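Long-range contacts in Alpha/beta hydrolase (Pseudomonas aeruginosa PAO1, PDB 4R1D), which probably hydrolyses lipids as the type VI secretion lipase effector Tle4, a calcium-binding alpha/beta hydrolase: residues Q45-G56 with R199-Y209; M140-L150 with Q536-Q545. All coordinates share one frame; numbering follows the deposited sequence. Where two conformers were deposited one is given.

Contact 1 (Q45-G56 with R199-Y209). With CA (calcium ion), chain C.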
loop_
_atom_site.group_PDB
_atom_site.type_symbol
_atom_site.label_atom_id
_atom_site.label_comp_id
_atom_site.label_asym_id
_atom_site.label_seq_id
_atom_site.Cartn_x
_atom_site.Cartn_y
_atom_site.Cartn_z
ATOM N N GLN A 45 23.583 31.455 9.236
ATOM C CA GLN A 45 22.298 30.777 9.104
ATOM C C GLN A 45 21.225 31.793 8.704
ATOM O O GLN A 45 21.483 33.000 8.730
ATOM C CB GLN A 45 21.937 30.071 10.415
ATOM C CG GLN A 45 21.652 31.017 11.563
ATOM C CD GLN A 45 22.479 30.701 12.789
ATOM O OE1 GLN A 45 22.991 31.604 13.455
ATOM N NE2 GLN A 45 22.615 29.414 13.098
ATOM N N THR A 46 20.028 31.329 8.341
ATOM C CA THR A 46 19.648 29.916 8.393
ATOM C C THR A 46 20.345 29.061 7.332
ATOM O O THR A 46 20.534 29.487 6.192
ATOM C CB THR A 46 18.110 29.742 8.257
ATOM O OG1 THR A 46 17.439 30.653 9.137
ATOM C CG2 THR A 46 17.687 28.313 8.595
ATOM N N ALA A 47 20.738 27.857 7.731
ATOM C CA ALA A 47 21.266 26.863 6.808
ATOM C C ALA A 47 20.437 25.596 6.956
ATOM O O ALA A 47 20.843 24.656 7.646
ATOM C CB ALA A 47 22.724 26.584 7.104
ATOM N N PRO A 48 19.248 25.579 6.333
ATOM C CA PRO A 48 18.344 24.439 6.499
ATOM C C PRO A 48 18.897 23.187 5.849
ATOM O O PRO A 48 19.507 23.262 4.782
ATOM C CB PRO A 48 17.066 24.898 5.788
ATOM C CG PRO A 48 17.524 25.943 4.829
ATOM C CD PRO A 48 18.662 26.636 5.495
ATOM N N LEU A 49 18.687 22.046 6.503
ATOM C CA LEU A 49 19.134 20.759 5.990
ATOM C C LEU A 49 17.990 19.776 6.215
ATOM O O LEU A 49 17.884 19.174 7.284
ATOM C CB LEU A 49 20.397 20.297 6.734
ATOM C CG LEU A 49 21.150 19.095 6.163
ATOM C CD1 LEU A 49 21.287 19.251 4.677
ATOM C CD2 LEU A 49 22.536 18.929 6.809
ATOM N N PRO A 50 17.105 19.625 5.218
ATOM C CA PRO A 50 15.936 18.776 5.461
ATOM C C PRO A 50 16.286 17.299 5.600
ATOM O O PRO A 50 17.097 16.783 4.846
ATOM C CB PRO A 50 15.066 18.995 4.207
ATOM C CG PRO A 50 15.510 20.297 3.658
ATOM C CD PRO A 50 17.010 20.328 3.930
ATOM N N VAL A 51 15.659 16.652 6.575
ATOM C CA VAL A 51 15.732 15.209 6.740
ATOM C C VAL A 51 14.411 14.636 6.236
ATOM O O VAL A 51 13.365 14.951 6.780
ATOM C CB VAL A 51 15.951 14.842 8.211
ATOM C CG1 VAL A 51 15.889 13.330 8.412
ATOM C CG2 VAL A 51 17.311 15.396 8.682
ATOM N N ILE A 52 14.467 13.795 5.202
ATOM C CA ILE A 52 13.264 13.240 4.599
ATOM C C ILE A 52 13.077 11.811 5.089
ATOM O O ILE A 52 13.894 10.941 4.797
ATOM C CB ILE A 52 13.376 13.184 3.057
ATOM C CG1 ILE A 52 13.909 14.506 2.493
ATOM C CG2 ILE A 52 12.013 12.815 2.434
ATOM C CD1 ILE A 52 13.037 15.720 2.786
ATOM N N PHE A 53 12.008 11.573 5.837
ATOM C CA PHE A 53 11.767 10.242 6.364
ATOM C C PHE A 53 10.885 9.495 5.385
ATOM O O PHE A 53 9.836 10.001 4.975
ATOM C CB PHE A 53 11.096 10.324 7.737
ATOM C CG PHE A 53 10.902 8.994 8.378
ATOM C CD1 PHE A 53 11.937 8.394 9.070
ATOM C CD2 PHE A 53 9.691 8.329 8.268
ATOM C CE1 PHE A 53 11.767 7.166 9.663
ATOM C CE2 PHE A 53 9.517 7.089 8.867
ATOM C CZ PHE A 53 10.569 6.509 9.558
ATOM N N ILE A 54 11.331 8.308 4.987
ATOM C CA ILE A 54 10.593 7.493 4.056
ATOM C C ILE A 54 10.195 6.211 4.777
ATOM O O ILE A 54 11.059 5.428 5.181
ATOM C CB ILE A 54 11.429 7.159 2.805
ATOM C CG1 ILE A 54 12.034 8.439 2.206
ATOM C CG2 ILE A 54 10.583 6.366 1.787
ATOM C CD1 ILE A 54 12.893 8.217 0.952
ATOM N N PRO A 55 8.886 5.993 4.933
ATOM C CA PRO A 55 8.343 4.857 5.680
ATOM C C PRO A 55 8.443 3.565 4.874
ATOM O O PRO A 55 8.905 3.574 3.739
ATOM C CB PRO A 55 6.874 5.231 5.868
ATOM C CG PRO A 55 6.558 6.061 4.643
ATOM C CD PRO A 55 7.819 6.843 4.356
ATOM N N GLY A 56 8.000 2.465 5.469
ATOM C CA GLY A 56 8.150 1.173 4.837
ATOM C C GLY A 56 6.864 0.443 4.532
ATOM O O GLY A 56 5.849 1.034 4.147
ATOM N N ARG A 199 25.658 23.856 13.064
ATOM C CA ARG A 199 25.519 25.046 12.239
ATOM C C ARG A 199 24.310 24.969 11.321
ATOM O O ARG A 199 23.913 25.974 10.729
ATOM C CB ARG A 199 26.805 25.300 11.457
ATOM C CG ARG A 199 27.988 25.513 12.396
ATOM C CD ARG A 199 29.199 26.069 11.680
ATOM N NE ARG A 199 30.333 25.147 11.683
ATOM C CZ ARG A 199 31.344 25.190 12.549
ATOM N NH1 ARG A 199 31.373 26.114 13.503
ATOM N NH2 ARG A 199 32.328 24.303 12.460
ATOM N N TYR A 200 23.714 23.783 11.221
ATOM C CA TYR A 200 22.571 23.569 10.330
ATOM C C TYR A 200 21.253 23.453 11.084
ATOM O O TYR A 200 21.232 23.029 12.232
ATOM C CB TYR A 200 22.776 22.309 9.494
ATOM C CG TYR A 200 23.956 22.393 8.573
ATOM C CD1 TYR A 200 23.820 22.874 7.277
ATOM C CD2 TYR A 200 25.216 22.006 9.005
ATOM C CE1 TYR A 200 24.911 22.956 6.429
ATOM C CE2 TYR A 200 26.305 22.084 8.168
ATOM C CZ TYR A 200 26.149 22.561 6.886
ATOM O OH TYR A 200 27.246 22.631 6.064
ATOM N N GLN A 201 20.156 23.845 10.438
ATOM C CA GLN A 201 18.829 23.643 11.014
ATOM C C GLN A 201 18.160 22.444 10.351
ATOM O O GLN A 201 17.797 22.491 9.169
ATOM C CB GLN A 201 17.955 24.893 10.856
ATOM C CG GLN A 201 18.465 26.120 11.610
ATOM C CD GLN A 201 19.643 26.795 10.922
ATOM O OE1 GLN A 201 19.886 26.580 9.737
ATOM N NE2 GLN A 201 20.379 27.613 11.665
ATOM N N PHE A 202 18.012 21.361 11.104
ATOM C CA PHE A 202 17.416 20.153 10.560
ATOM C C PHE A 202 15.923 20.211 10.812
ATOM O O PHE A 202 15.495 20.633 11.877
ATOM C CB PHE A 202 17.993 18.916 11.239
ATOM C CG PHE A 202 19.482 18.776 11.088
ATOM C CD1 PHE A 202 20.019 18.001 10.068
ATOM C CD2 PHE A 202 20.348 19.421 11.962
ATOM C CE1 PHE A 202 21.392 17.868 9.929
ATOM C CE2 PHE A 202 21.727 19.293 11.823
ATOM C CZ PHE A 202 22.245 18.512 10.812
ATOM N N ASP A 203 15.140 19.801 9.824
ATOM C CA ASP A 203 13.692 19.643 9.971
ATOM C C ASP A 203 13.311 18.304 9.343
ATOM O O ASP A 203 13.754 17.998 8.235
ATOM C CB ASP A 203 12.947 20.727 9.196
ATOM C CG ASP A 203 13.002 22.093 9.862
ATOM O OD1 ASP A 203 13.134 22.174 11.099
ATOM O OD2 ASP A 203 12.875 23.098 9.130
ATOM N N VAL A 204 12.484 17.526 10.030
ATOM C CA VAL A 204 12.082 16.216 9.505
ATOM C C VAL A 204 10.771 16.321 8.731
ATOM O O VAL A 204 9.754 16.735 9.288
ATOM C CB VAL A 204 11.886 15.196 10.635
ATOM C CG1 VAL A 204 11.487 13.831 10.060
ATOM C CG2 VAL A 204 13.176 15.072 11.488
ATOM N N TRP A 205 10.805 15.921 7.461
ATOM C CA TRP A 205 9.627 15.914 6.601
ATOM C C TRP A 205 9.300 14.463 6.288
ATOM O O TRP A 205 10.198 13.636 6.199
ATOM C CB TRP A 205 9.910 16.665 5.300
ATOM C CG TRP A 205 10.130 18.126 5.518
ATOM C CD1 TRP A 205 11.254 18.716 6.022
ATOM C CD2 TRP A 205 9.205 19.187 5.240
ATOM N NE1 TRP A 205 11.087 20.084 6.067
ATOM C CE2 TRP A 205 9.835 20.396 5.603
ATOM C CE3 TRP A 205 7.904 19.231 4.723
ATOM C CZ2 TRP A 205 9.214 21.638 5.456
ATOM C CZ3 TRP A 205 7.284 20.465 4.580
ATOM C CH2 TRP A 205 7.939 21.653 4.954
ATOM N N CYS A 206 8.019 14.158 6.132
ATOM C CA CYS A 206 7.581 12.770 6.020
ATOM C C CYS A 206 7.114 12.445 4.608
ATOM O O CYS A 206 6.035 12.876 4.190
ATOM C CB CYS A 206 6.442 12.507 6.992
ATOM S SG CYS A 206 5.943 10.767 7.087
ATOM N N ALA A 207 7.925 11.678 3.887
ATOM C CA ALA A 207 7.615 11.334 2.504
ATOM C C ALA A 207 6.804 10.053 2.401
ATOM O O ALA A 207 7.262 9.056 1.837
ATOM C CB ALA A 207 8.896 11.220 1.686
ATOM N N GLY A 208 5.592 10.072 2.945
ATOM C CA GLY A 208 4.697 8.936 2.770
ATOM C C GLY A 208 4.492 8.681 1.281
ATOM O O GLY A 208 4.593 9.605 0.460
ATOM N N TYR A 209 4.193 7.435 0.919
ATOM C CA TYR A 209 4.061 7.085 -0.488
ATOM C C TYR A 209 3.071 5.944 -0.703
ATOM O O TYR A 209 2.743 5.197 0.216
ATOM C CB TYR A 209 5.425 6.748 -1.096
ATOM C CG TYR A 209 6.066 5.520 -0.474
ATOM C CD1 TYR A 209 6.921 5.635 0.611
ATOM C CD2 TYR A 209 5.830 4.260 -0.990
ATOM C CE1 TYR A 209 7.496 4.520 1.181
ATOM C CE2 TYR A 209 6.410 3.128 -0.425
ATOM C CZ TYR A 209 7.239 3.270 0.655
ATOM O OH TYR A 209 7.818 2.145 1.215
HETATM CA CA CA C . 13.864 21.543 13.371
HETATM O O HOH W 1 11.752 22.901 13.935
HETATM O O HOH W 2 14.850 23.985 13.223
#
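Leu49 and Phe202 lie side by side on adjacent parallel strands, 48-54 and 201-206, at one edge of the central sheet of the alpha/beta hydrolase fold. Leu49 puts CG anti to its backbone N (chi1 -169°), which carries the branch along the Phe202 ring. CB sits about equally far from CD1 and CE1 of that ring, CG is 4.0 Å from CE1, and CD2 at the tip closes to 3.5 Å from Phe202 CE1; the same methyl also covers one face of the Tyr200 ring. Val51 CG2 then meets the Phe202 ring at its edge, and Thr556 and Val552 of helix 542-556 add to the packing on this side. Pro50, Ile52 and Trp205 point to the other face of the sheet, where Ile52 CG2 packs on Ala207 CB at 3.6 Å.

Backbone bonds join the strands, among them Trp205 N to Val51 O (2.8 Å) and Phe53 N to Trp205 O, the latter nearly straight at 174°. Asp203 N, by contrast, is buried without a hydrogen-bonding partner, 3.8 Å from Leu49 O. Beyond the strands, Tyr209 OH donates to Pro55 O at 3.1 Å, tilted from the carbonyl plane, while Pro55 O also lies at the edge of the tyrosine ring.

Phe202 O binds calcium at 2.4 Å and Asp203 OD1 at 2.5 Å, with two waters, Glu152 and Asp156 also in the site. Asp203 OD2 and Trp205 NE1 both bond to Tyr234 OH of helix 215-238, so the carboxylate is held by the metal through one oxygen and by a hydroxyl through the other. The ion probably offsets the negative charge gathered here, and its bonds to consecutive residues tie the edge strand to the acidic side chains of Glu152 and Asp156.

Contact 2 (M140-L150 with Q536-Q545)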
loop_
_atom_site.group_PDB
_atom_site.type_symbol
_atom_site.label_atom_id
_atom_site.label_comp_id
_atom_site.label_asym_id
_atom_site.label_seq_id
_atom_site.Cartn_x
_atom_site.Cartn_y
_atom_site.Cartn_z
ATOM N N MET A 140 1.914 5.490 9.788
ATOM C CA MET A 140 1.520 4.808 11.017
ATOM C C MET A 140 2.106 5.526 12.236
ATOM O O MET A 140 3.324 5.710 12.352
ATOM C CB MET A 140 1.978 3.350 10.970
ATOM C CG MET A 140 1.440 2.484 12.085
ATOM S SD MET A 140 1.942 0.770 11.835
ATOM C CE MET A 140 1.091 -0.006 13.203
ATOM N N ARG A 141 1.234 5.942 13.143
ATOM C CA ARG A 141 1.672 6.835 14.214
ATOM C C ARG A 141 2.679 6.213 15.183
ATOM O O ARG A 141 3.765 6.750 15.382
ATOM C CB ARG A 141 0.481 7.400 14.988
ATOM C CG ARG A 141 0.951 8.210 16.172
ATOM C CD ARG A 141 0.006 9.319 16.520
ATOM N NE ARG A 141 -1.369 8.868 16.618
ATOM C CZ ARG A 141 -1.801 7.917 17.438
ATOM N NH1 ARG A 141 -0.957 7.280 18.232
ATOM N NH2 ARG A 141 -3.089 7.601 17.452
ATOM N N SER A 142 2.314 5.095 15.791
ATOM C CA SER A 142 3.188 4.462 16.786
ATOM C C SER A 142 4.544 4.064 16.203
ATOM O O SER A 142 5.579 4.170 16.864
ATOM C CB SER A 142 2.503 3.234 17.396
ATOM O OG SER A 142 2.326 2.225 16.413
ATOM N N ALA A 143 4.539 3.586 14.966
ATOM C CA ALA A 143 5.768 3.095 14.347
ATOM C C ALA A 143 6.747 4.201 13.981
ATOM O O ALA A 143 7.969 4.001 14.060
ATOM C CB ALA A 143 5.453 2.253 13.122
ATOM N N TYR A 144 6.211 5.360 13.591
ATOM C CA TYR A 144 7.035 6.414 12.988
ATOM C C TYR A 144 7.046 7.787 13.658
ATOM O O TYR A 144 8.049 8.487 13.585
ATOM C CB TYR A 144 6.630 6.595 11.539
ATOM C CG TYR A 144 6.823 5.343 10.718
ATOM C CD1 TYR A 144 8.019 4.627 10.764
ATOM C CD2 TYR A 144 5.805 4.867 9.918
ATOM C CE1 TYR A 144 8.191 3.472 9.998
ATOM C CE2 TYR A 144 5.965 3.734 9.150
ATOM C CZ TYR A 144 7.158 3.037 9.191
ATOM O OH TYR A 144 7.290 1.903 8.404
ATOM N N ASN A 145 5.946 8.198 14.284
ATOM C CA ASN A 145 5.929 9.529 14.901
ATOM C C ASN A 145 6.988 9.735 16.010
ATOM O O ASN A 145 7.636 10.780 16.055
ATOM C CB ASN A 145 4.518 9.927 15.388
ATOM C CG ASN A 145 3.617 10.459 14.255
ATOM O OD1 ASN A 145 2.718 11.260 14.499
ATOM N ND2 ASN A 145 3.871 10.028 13.022
ATOM N N PRO A 146 7.185 8.729 16.882
ATOM C CA PRO A 146 8.232 8.878 17.904
ATOM C C PRO A 146 9.622 9.135 17.316
ATOM O O PRO A 146 10.305 10.040 17.780
ATOM C CB PRO A 146 8.184 7.545 18.667
ATOM C CG PRO A 146 6.778 7.051 18.476
ATOM C CD PRO A 146 6.406 7.493 17.064
ATOM N N VAL A 147 10.052 8.383 16.309
ATOM C CA VAL A 147 11.410 8.599 15.808
ATOM C C VAL A 147 11.541 9.911 15.034
ATOM O O VAL A 147 12.580 10.570 15.078
ATOM C CB VAL A 147 11.917 7.407 14.966
ATOM C CG1 VAL A 147 11.165 7.317 13.636
ATOM C CG2 VAL A 147 13.431 7.511 14.743
ATOM N N MET A 148 10.474 10.310 14.351
ATOM C CA MET A 148 10.507 11.583 13.664
ATOM C C MET A 148 10.628 12.726 14.677
ATOM O O MET A 148 11.372 13.673 14.465
ATOM C CB MET A 148 9.286 11.750 12.761
ATOM C CG MET A 148 9.404 10.902 11.485
ATOM S SD MET A 148 8.131 11.333 10.262
ATOM C CE MET A 148 6.635 10.791 11.098
ATOM N N GLY A 149 9.913 12.612 15.788
ATOM C CA GLY A 149 9.935 13.658 16.793
ATOM C C GLY A 149 11.246 13.652 17.556
ATOM O O GLY A 149 11.737 14.699 17.982
ATOM N N LEU A 150 11.815 12.466 17.736
ATOM C CA LEU A 150 13.113 12.346 18.429
ATOM C C LEU A 150 14.235 12.998 17.629
ATOM O O LEU A 150 15.056 13.747 18.171
ATOM C CB LEU A 150 13.447 10.872 18.673
ATOM C CG LEU A 150 14.836 10.631 19.274
ATOM C CD1 LEU A 150 14.909 11.260 20.658
ATOM C CD2 LEU A 150 15.138 9.142 19.360
ATOM N N GLN A 536 8.512 -3.953 12.462
ATOM C CA GLN A 536 7.541 -2.885 12.374
ATOM C C GLN A 536 7.891 -1.769 13.336
ATOM O O GLN A 536 7.706 -0.589 13.027
ATOM C CB GLN A 536 6.158 -3.403 12.723
ATOM C CG GLN A 536 5.115 -2.312 12.686
ATOM C CD GLN A 536 4.869 -1.841 11.278
ATOM O OE1 GLN A 536 5.406 -0.816 10.840
ATOM N NE2 GLN A 536 4.056 -2.598 10.545
ATOM N N GLU A 537 8.412 -2.155 14.494
ATOM C CA GLU A 537 8.702 -1.207 15.559
ATOM C C GLU A 537 10.190 -0.874 15.664
ATOM O O GLU A 537 10.622 -0.339 16.671
ATOM C CB GLU A 537 8.228 -1.771 16.904
ATOM C CG GLU A 537 6.737 -2.045 16.982
ATOM C CD GLU A 537 5.914 -0.782 16.866
ATOM O OE1 GLU A 537 6.341 0.250 17.415
ATOM O OE2 GLU A 537 4.846 -0.806 16.219
ATOM N N SER A 538 10.974 -1.199 14.641
ATOM C CA SER A 538 12.436 -1.058 14.747
ATOM C C SER A 538 12.900 0.342 15.180
ATOM O O SER A 538 13.852 0.477 15.958
ATOM C CB SER A 538 13.148 -1.523 13.458
ATOM O OG SER A 538 12.853 -0.696 12.336
ATOM N N TYR A 539 12.238 1.387 14.689
ATOM C CA TYR A 539 12.696 2.740 14.983
ATOM C C TYR A 539 12.331 3.175 16.390
ATOM O O TYR A 539 12.671 4.276 16.813
ATOM C CB TYR A 539 12.194 3.753 13.947
ATOM C CG TYR A 539 13.167 3.953 12.813
ATOM C CD1 TYR A 539 14.510 4.275 13.070
ATOM C CD2 TYR A 539 12.768 3.809 11.496
ATOM C CE1 TYR A 539 15.402 4.464 12.048
ATOM C CE2 TYR A 539 13.671 3.986 10.452
ATOM C CZ TYR A 539 14.988 4.314 10.740
ATOM O OH TYR A 539 15.879 4.499 9.714
ATOM N N ASN A 540 11.621 2.309 17.106
ATOM C CA ASN A 540 11.397 2.540 18.535
ATOM C C ASN A 540 12.455 1.877 19.438
ATOM O O ASN A 540 12.362 1.933 20.670
ATOM C CB ASN A 540 9.978 2.116 18.921
ATOM C CG ASN A 540 8.926 3.013 18.290
ATOM O OD1 ASN A 540 7.954 2.539 17.692
ATOM N ND2 ASN A 540 9.128 4.314 18.409
ATOM N N ASP A 541 13.461 1.271 18.820
ATOM C CA ASP A 541 14.561 0.650 19.560
ATOM C C ASP A 541 15.733 1.619 19.590
ATOM O O ASP A 541 16.055 2.235 18.571
ATOM C CB ASP A 541 14.983 -0.666 18.892
ATOM C CG ASP A 541 16.089 -1.394 19.662
ATOM O OD1 ASP A 541 17.264 -0.995 19.548
ATOM O OD2 ASP A 541 15.775 -2.378 20.355
ATOM N N ALA A 542 16.362 1.760 20.757
ATOM C CA ALA A 542 17.458 2.710 20.933
ATOM C C ALA A 542 18.579 2.564 19.904
ATOM O O ALA A 542 19.207 3.544 19.521
ATOM C CB ALA A 542 18.032 2.599 22.355
ATOM N N ARG A 543 18.857 1.337 19.476
ATOM C CA ARG A 543 19.945 1.118 18.521
ATOM C C ARG A 543 19.624 1.674 17.135
ATOM O O ARG A 543 20.509 2.194 16.444
ATOM C CB ARG A 543 20.278 -0.367 18.421
ATOM C CG ARG A 543 20.898 -0.920 19.692
ATOM C CD ARG A 543 20.853 -2.436 19.663
ATOM N NE ARG A 543 19.483 -2.914 19.812
ATOM C CZ ARG A 543 19.167 -4.181 20.052
ATOM N NH1 ARG A 543 20.127 -5.097 20.131
ATOM N NH2 ARG A 543 17.899 -4.532 20.211
ATOM N N ALA A 544 18.363 1.533 16.720
ATOM C CA ALA A 544 17.950 2.042 15.411
ATOM C C ALA A 544 18.027 3.556 15.424
ATOM O O ALA A 544 18.459 4.170 14.447
ATOM C CB ALA A 544 16.531 1.582 15.063
ATOM N N GLN A 545 17.586 4.148 16.533
ATOM C CA GLN A 545 17.621 5.599 16.727
ATOM C C GLN A 545 19.056 6.115 16.722
ATOM O O GLN A 545 19.366 7.124 16.082
ATOM C CB GLN A 545 16.913 5.971 18.041
ATOM C CG GLN A 545 15.426 5.554 18.038
ATOM C CD GLN A 545 14.738 5.700 19.381
ATOM O OE1 GLN A 545 15.382 5.934 20.401
ATOM N NE2 GLN A 545 13.412 5.552 19.384
HETATM O O HOH W 3 9.540 1.602 13.513
#
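Val147 packs against Tyr539 where helix 141-155 meets the turn leading into helix 542-556, two helical elements on the same side of the alpha/beta hydrolase sheet. Its CG1 stands between the backbone N and the carbonyl carbon (chi1 70°) and touches Tyr539 CB at 3.7 Å. CG2, anti to N, lies obliquely to the tyrosine ring, 3.8 Å from Tyr539 CD1. The hydroxyl of Tyr539 is bonded beyond the pair to Thr254 O.

A helix turn earlier, Ala143 CB rests 3.6 Å from Gln536 O. Gln536 begins extended, then bends at chi2 (69°), turning its amide back to the helix start: OE1 lies near Ala143 CB, and in one of two conformers the Met140 chain, crossing at a slant, brings SD near Gln536 OE1. Glu537 bends too, but its carboxylate finds a bonding partner in Gln303 outside the pair. A water bridges the backbones, donating to Ala143 O and Gln536 O and accepting from Tyr539 N, which links three polar atoms in the absence of a clear direct hydrogen bond.

Helix 542-556 starts just beyond, with Asp541 as its N-cap. At the far end of the contact Leu150 and Gln545 cross at about a right angle. Gln545 runs extended beyond CG, and its NE2 donates to Tyr539 O, holding the amide so that Leu150 CD2 sits 3.4 Å from Gln545 OE1.

In the fold
From the first modelled residues the chain lays down strand 48-54, passes through helix 141-155, and returns at strand 201-206, where contact 1 closes a loop of 142 residues. Contact 2 opens inside that loop, at 140-150, and closes only near the C terminus, after 385 residues, at 536-545; the two contacts therefore cross. They also touch in space: the Tyr144 ring packs against Phe53 and Pro55, its hydroxyl probably hydrogen-bonds to Gly56 N, and Met148 meets Val204. Helix 141-155 thus lies on the outermost strand 201-206 and its neighbour 48-54 and, through contact 2, joins them to the start of helix 542-556.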